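Local coordinates for viral macrophage inflammatory protein-II (PDB 2FHT) that binds a wide range of chemokine receptors, including human CXCR4, and blocks infection by several HIV-1 strains, at residues Q22-W28 / L62-V68; K37-I41 / C51-S55. One frame throughout, in Å; residues are numbered along the deposited sequence.

Contact 1: residues Q22-W28 / L62-V68; sequences QVLLSSW and LMQQLPV
The Trp28 indole lies between Met63 and Val68. Met63 CG sits over one face, 3.9 Å from the centroid of the six-membered ring, a CH-pi contact. Met63 SD is more distant above the ring, a Met-aromatic contact at 4.8 Å from the same centroid. The methionine chain bends at its end (chi3 71°), which brings CE to the far rim of the indole near CH2. Val68 CG2 lies over the opposite face, toward the rim, but is modelled too close for its spacing to be trusted. Leu66 O meets the ring edge. There Trp28 NE1 gives a weak, bent hydrogen bond to Leu66 O at 3.3 Å. A second weak, bent bond runs from Trp28 NE1 to Met63 O at 3.2 Å. The Met63 carbonyl is in the last turn of helix 57-65, that of Leu66 just beyond it. Trp28 CG stands between its own backbone N and carbonyl carbon (chi1 66°), which directs the ring to the helix end.

This is the chemokine fold, in which a C-terminal helix packs across a three-stranded antiparallel sheet. Here the chain leaving the helix runs on beside strand 25-30. Trp28 N donates to Pro67 O at 3.1 Å, and Trp28 pairs with Val68 in a single backbone bridge. Ser26 and Ser27 both face Leu43 in a classic beta bulge.

Leucines fill the buried side. Leu66 CD1 meets Leu25 CB at 3.8 Å, and Leu66 also touches Phe42. Leu62 crosses Leu25 at about a right angle, with CD1 against Leu25 CD2. Its other methyl, CD2, rests on Gln22 CB at 3.8 Å.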
# COMPACT_ATOMS: atom_id res chain seq x y z
N GLN A 22 -7.03 6.19 9.14
CA GLN A 22 -7.87 6.14 7.97
C GLN A 22 -8.24 7.46 7.36
O GLN A 22 -8.28 7.59 6.14
CB GLN A 22 -9.15 5.37 8.26
CG GLN A 22 -10.11 5.36 7.07
CD GLN A 22 -11.30 4.49 7.28
OE1 GLN A 22 -11.91 4.49 8.35
NE2 GLN A 22 -11.66 3.72 6.26
N VAL A 23 -8.58 8.42 8.21
CA VAL A 23 -9.02 9.75 7.77
C VAL A 23 -7.97 10.51 6.96
O VAL A 23 -8.27 11.54 6.36
CB VAL A 23 -9.57 10.59 8.98
CG1 VAL A 23 -9.85 12.04 8.59
CG2 VAL A 23 -10.85 9.95 9.52
N LEU A 24 -6.74 10.00 6.94
CA LEU A 24 -5.67 10.62 6.16
C LEU A 24 -5.59 9.98 4.75
O LEU A 24 -5.11 10.61 3.80
CB LEU A 24 -4.34 10.41 6.90
CG LEU A 24 -3.06 11.16 6.47
CD1 LEU A 24 -3.23 12.67 6.65
CD2 LEU A 24 -1.86 10.65 7.30
N LEU A 25 -6.12 8.75 4.65
CA LEU A 25 -6.08 7.92 3.44
C LEU A 25 -7.29 7.88 2.51
O LEU A 25 -8.44 7.85 2.96
CB LEU A 25 -5.80 6.48 3.84
CG LEU A 25 -4.48 6.04 4.49
CD1 LEU A 25 -3.46 7.14 4.56
CD2 LEU A 25 -4.74 5.44 5.84
N SER A 26 -7.01 7.72 1.22
CA SER A 26 -8.07 7.65 0.24
C SER A 26 -8.33 6.24 -0.32
O SER A 26 -9.48 5.81 -0.43
CB SER A 26 -7.82 8.67 -0.88
OG SER A 26 -6.94 8.16 -1.87
N SER A 27 -7.27 5.48 -0.60
CA SER A 27 -7.41 4.13 -1.15
C SER A 27 -6.10 3.39 -1.04
O SER A 27 -5.13 3.87 -0.44
CB SER A 27 -7.79 4.20 -2.63
OG SER A 27 -6.80 4.91 -3.38
N TRP A 28 -6.04 2.20 -1.62
CA TRP A 28 -4.80 1.43 -1.58
C TRP A 28 -4.72 0.52 -2.80
O TRP A 28 -5.71 0.32 -3.50
CB TRP A 28 -4.74 0.56 -0.31
CG TRP A 28 -5.79 -0.54 -0.25
CD1 TRP A 28 -7.10 -0.42 0.16
CD2 TRP A 28 -5.62 -1.91 -0.61
NE1 TRP A 28 -7.73 -1.63 0.07
CE2 TRP A 28 -6.85 -2.56 -0.38
CE3 TRP A 28 -4.53 -2.65 -1.09
CZ2 TRP A 28 -7.03 -3.92 -0.63
CZ3 TRP A 28 -4.71 -4.00 -1.34
CH2 TRP A 28 -5.95 -4.62 -1.11
N LEU A 62 -7.29 -1.54 7.33
CA LEU A 62 -7.40 -0.46 6.37
C LEU A 62 -7.77 -1.02 5.00
O LEU A 62 -8.46 -0.37 4.22
CB LEU A 62 -6.09 0.33 6.28
CG LEU A 62 -5.80 1.31 7.43
CD1 LEU A 62 -4.38 1.84 7.33
CD2 LEU A 62 -6.83 2.44 7.40
N MET A 63 -7.25 -2.20 4.68
CA MET A 63 -7.53 -2.84 3.41
C MET A 63 -9.02 -3.14 3.31
O MET A 63 -9.61 -3.05 2.23
CB MET A 63 -6.69 -4.10 3.26
CG MET A 63 -5.23 -3.82 3.00
SD MET A 63 -4.18 -5.28 3.25
CE MET A 63 -4.59 -6.30 1.88
N GLN A 64 -9.63 -3.48 4.46
CA GLN A 64 -11.06 -3.76 4.53
C GLN A 64 -11.83 -2.48 4.33
O GLN A 64 -12.70 -2.40 3.46
CB GLN A 64 -11.45 -4.27 5.92
CG GLN A 64 -11.14 -5.70 6.26
CD GLN A 64 -11.83 -6.12 7.56
OE1 GLN A 64 -12.04 -7.30 7.80
NE2 GLN A 64 -12.24 -5.14 8.37
N GLN A 65 -11.57 -1.48 5.17
CA GLN A 65 -12.30 -0.22 5.07
C GLN A 65 -12.08 0.69 3.89
O GLN A 65 -12.96 1.48 3.55
CB GLN A 65 -12.19 0.57 6.37
CG GLN A 65 -10.85 0.56 7.01
CD GLN A 65 -10.90 1.11 8.42
OE1 GLN A 65 -10.40 2.21 8.69
NE2 GLN A 65 -11.52 0.35 9.33
N LEU A 66 -10.90 0.62 3.27
CA LEU A 66 -10.61 1.48 2.13
C LEU A 66 -10.84 0.75 0.81
O LEU A 66 -10.78 -0.47 0.77
CB LEU A 66 -9.15 1.95 2.17
CG LEU A 66 -8.69 2.91 3.27
CD1 LEU A 66 -7.18 3.05 3.17
CD2 LEU A 66 -9.35 4.27 3.14
N PRO A 67 -11.16 1.50 -0.27
CA PRO A 67 -11.37 0.86 -1.58
C PRO A 67 -10.02 0.69 -2.29
O PRO A 67 -9.07 1.44 -2.01
CB PRO A 67 -12.24 1.89 -2.31
CG PRO A 67 -11.67 3.16 -1.81
CD PRO A 67 -11.52 2.93 -0.33
N VAL A 68 -9.91 -0.33 -3.13
CA VAL A 68 -8.68 -0.54 -3.90
C VAL A 68 -8.77 0.41 -5.08
O VAL A 68 -9.83 0.60 -5.67
CB VAL A 68 -8.55 -1.99 -4.44
CG1 VAL A 68 -7.50 -2.04 -5.54
CG2 VAL A 68 -8.11 -2.91 -3.34

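Contact 2: residues K37-I41 / C51-S55; sequences KPGVI and CADKS
Lys54 folds its aliphatic chain over Val40 and Pro38. Its CE meets Val40 CG1 at 3.6 Å, and the two side chains cross at about a right angle. Lys54 CG lies 3.5 Å from Pro38 O, and CD packs on the proline CB. The bend at chi3 (-46°) brings CE to the valine methyl.

Asp53 OD1 accepts from Ser55 N at 2.9 Å, an Asx turn, and also from Ser55 OG. Both donors approach from the same face, above the carboxylate plane. Two bonds on one oxygen should restrict rotation of the carboxylate.

Strands 39-44 and 49-53 form an antiparallel beta hairpin. Ile41 and Cys51 are a non-hydrogen-bonded pair on one face. There Ile41 CG1 lies 4.2 Å from Cys51 SG, which is disulfide-bonded to Cys12. Val40 and Ala52 are a hydrogen-bonded pair, with side chains on the helix-facing side of the sheet, where Ala52 touches Val59. Val40 N donates to Ala52 O at 3.0 Å, nearly straight at 167°. Ala52 N returns a bond to Val40 O at 2.8 Å. These reciprocal bonds fix the register of the two strands, while Lys54 meets Val40 through its carbon chain and not its charge.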
# COMPACT_ATOMS: atom_id res chain seq x y z
N LYS A 37 9.27 -8.43 -0.89
CA LYS A 37 8.47 -8.20 0.30
C LYS A 37 7.02 -8.01 -0.09
O LYS A 37 6.73 -7.26 -1.00
CB LYS A 37 8.98 -6.95 1.04
CG LYS A 37 10.31 -7.16 1.75
CD LYS A 37 11.02 -5.87 2.17
CE LYS A 37 10.30 -5.13 3.28
NZ LYS A 37 9.23 -4.25 2.73
N PRO A 38 6.12 -8.77 0.52
CA PRO A 38 4.69 -8.64 0.20
C PRO A 38 4.14 -7.35 0.81
O PRO A 38 4.04 -7.23 2.04
CB PRO A 38 4.08 -9.87 0.87
CG PRO A 38 4.99 -10.11 2.03
CD PRO A 38 6.36 -9.91 1.42
N GLY A 39 3.69 -6.42 -0.04
CA GLY A 39 3.18 -5.18 0.50
C GLY A 39 1.99 -4.53 -0.18
O GLY A 39 1.47 -5.01 -1.17
N VAL A 40 1.46 -3.51 0.48
CA VAL A 40 0.35 -2.76 -0.09
C VAL A 40 0.72 -1.29 0.02
O VAL A 40 1.46 -0.90 0.91
CB VAL A 40 -1.01 -3.00 0.64
CG1 VAL A 40 -1.50 -4.45 0.44
CG2 VAL A 40 -0.91 -2.65 2.08
N ILE A 41 0.28 -0.50 -0.95
CA ILE A 41 0.55 0.92 -0.94
C ILE A 41 -0.73 1.71 -0.63
O ILE A 41 -1.74 1.55 -1.32
CB ILE A 41 1.12 1.39 -2.30
CG1 ILE A 41 2.44 0.67 -2.60
CG2 ILE A 41 1.29 2.90 -2.30
CD1 ILE A 41 2.92 0.76 -4.07
N CYS A 51 3.94 2.70 1.85
CA CYS A 51 4.12 1.25 1.86
C CYS A 51 3.76 0.65 3.20
O CYS A 51 4.21 1.14 4.25
CB CYS A 51 5.58 0.91 1.58
SG CYS A 51 5.91 0.76 -0.18
N ALA A 52 3.00 -0.44 3.18
CA ALA A 52 2.60 -1.07 4.42
C ALA A 52 2.69 -2.59 4.35
O ALA A 52 2.60 -3.18 3.28
CB ALA A 52 1.18 -0.63 4.80
N ASP A 53 2.96 -3.20 5.51
CA ASP A 53 3.12 -4.64 5.68
C ASP A 53 1.74 -5.24 5.82
O ASP A 53 1.09 -5.09 6.86
CB ASP A 53 3.91 -4.91 6.98
CG ASP A 53 4.19 -6.39 7.22
OD1 ASP A 53 3.53 -7.25 6.62
OD2 ASP A 53 5.09 -6.68 8.03
N LYS A 54 1.32 -5.98 4.80
CA LYS A 54 -0.00 -6.59 4.80
C LYS A 54 -0.28 -7.68 5.85
O LYS A 54 -1.41 -8.15 5.96
CB LYS A 54 -0.35 -7.06 3.39
CG LYS A 54 0.69 -7.96 2.76
CD LYS A 54 0.60 -7.89 1.25
CE LYS A 54 -0.84 -8.01 0.75
NZ LYS A 54 -1.41 -9.37 0.91
N SER A 55 0.74 -8.07 6.60
CA SER A 55 0.58 -9.09 7.63
C SER A 55 0.04 -8.45 8.89
O SER A 55 -0.59 -9.11 9.71
CB SER A 55 1.93 -9.76 7.94
OG SER A 55 2.71 -8.97 8.81

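How the contacts relate
Both contacts are partly buried and reach the same sheet, with contact 2 nested in the chain loop that contact 1 closes. Contact 1 joins strand 25-30 to helix 57-65 and the tail beyond it. Contact 2 joins the other two strands, nearer the centre of the chain. Contact 1 relies mainly on side chains, with an aromatic ring and leucines on the buried side and exposed residues at the tail. Contact 2 relies more on paired backbone bonds, and a disulfide ties one face to the N-terminal region. The two meet where Val40 CG1 approaches Trp28 CZ3 (3.7 Å) and Met63 CE (3.9 Å).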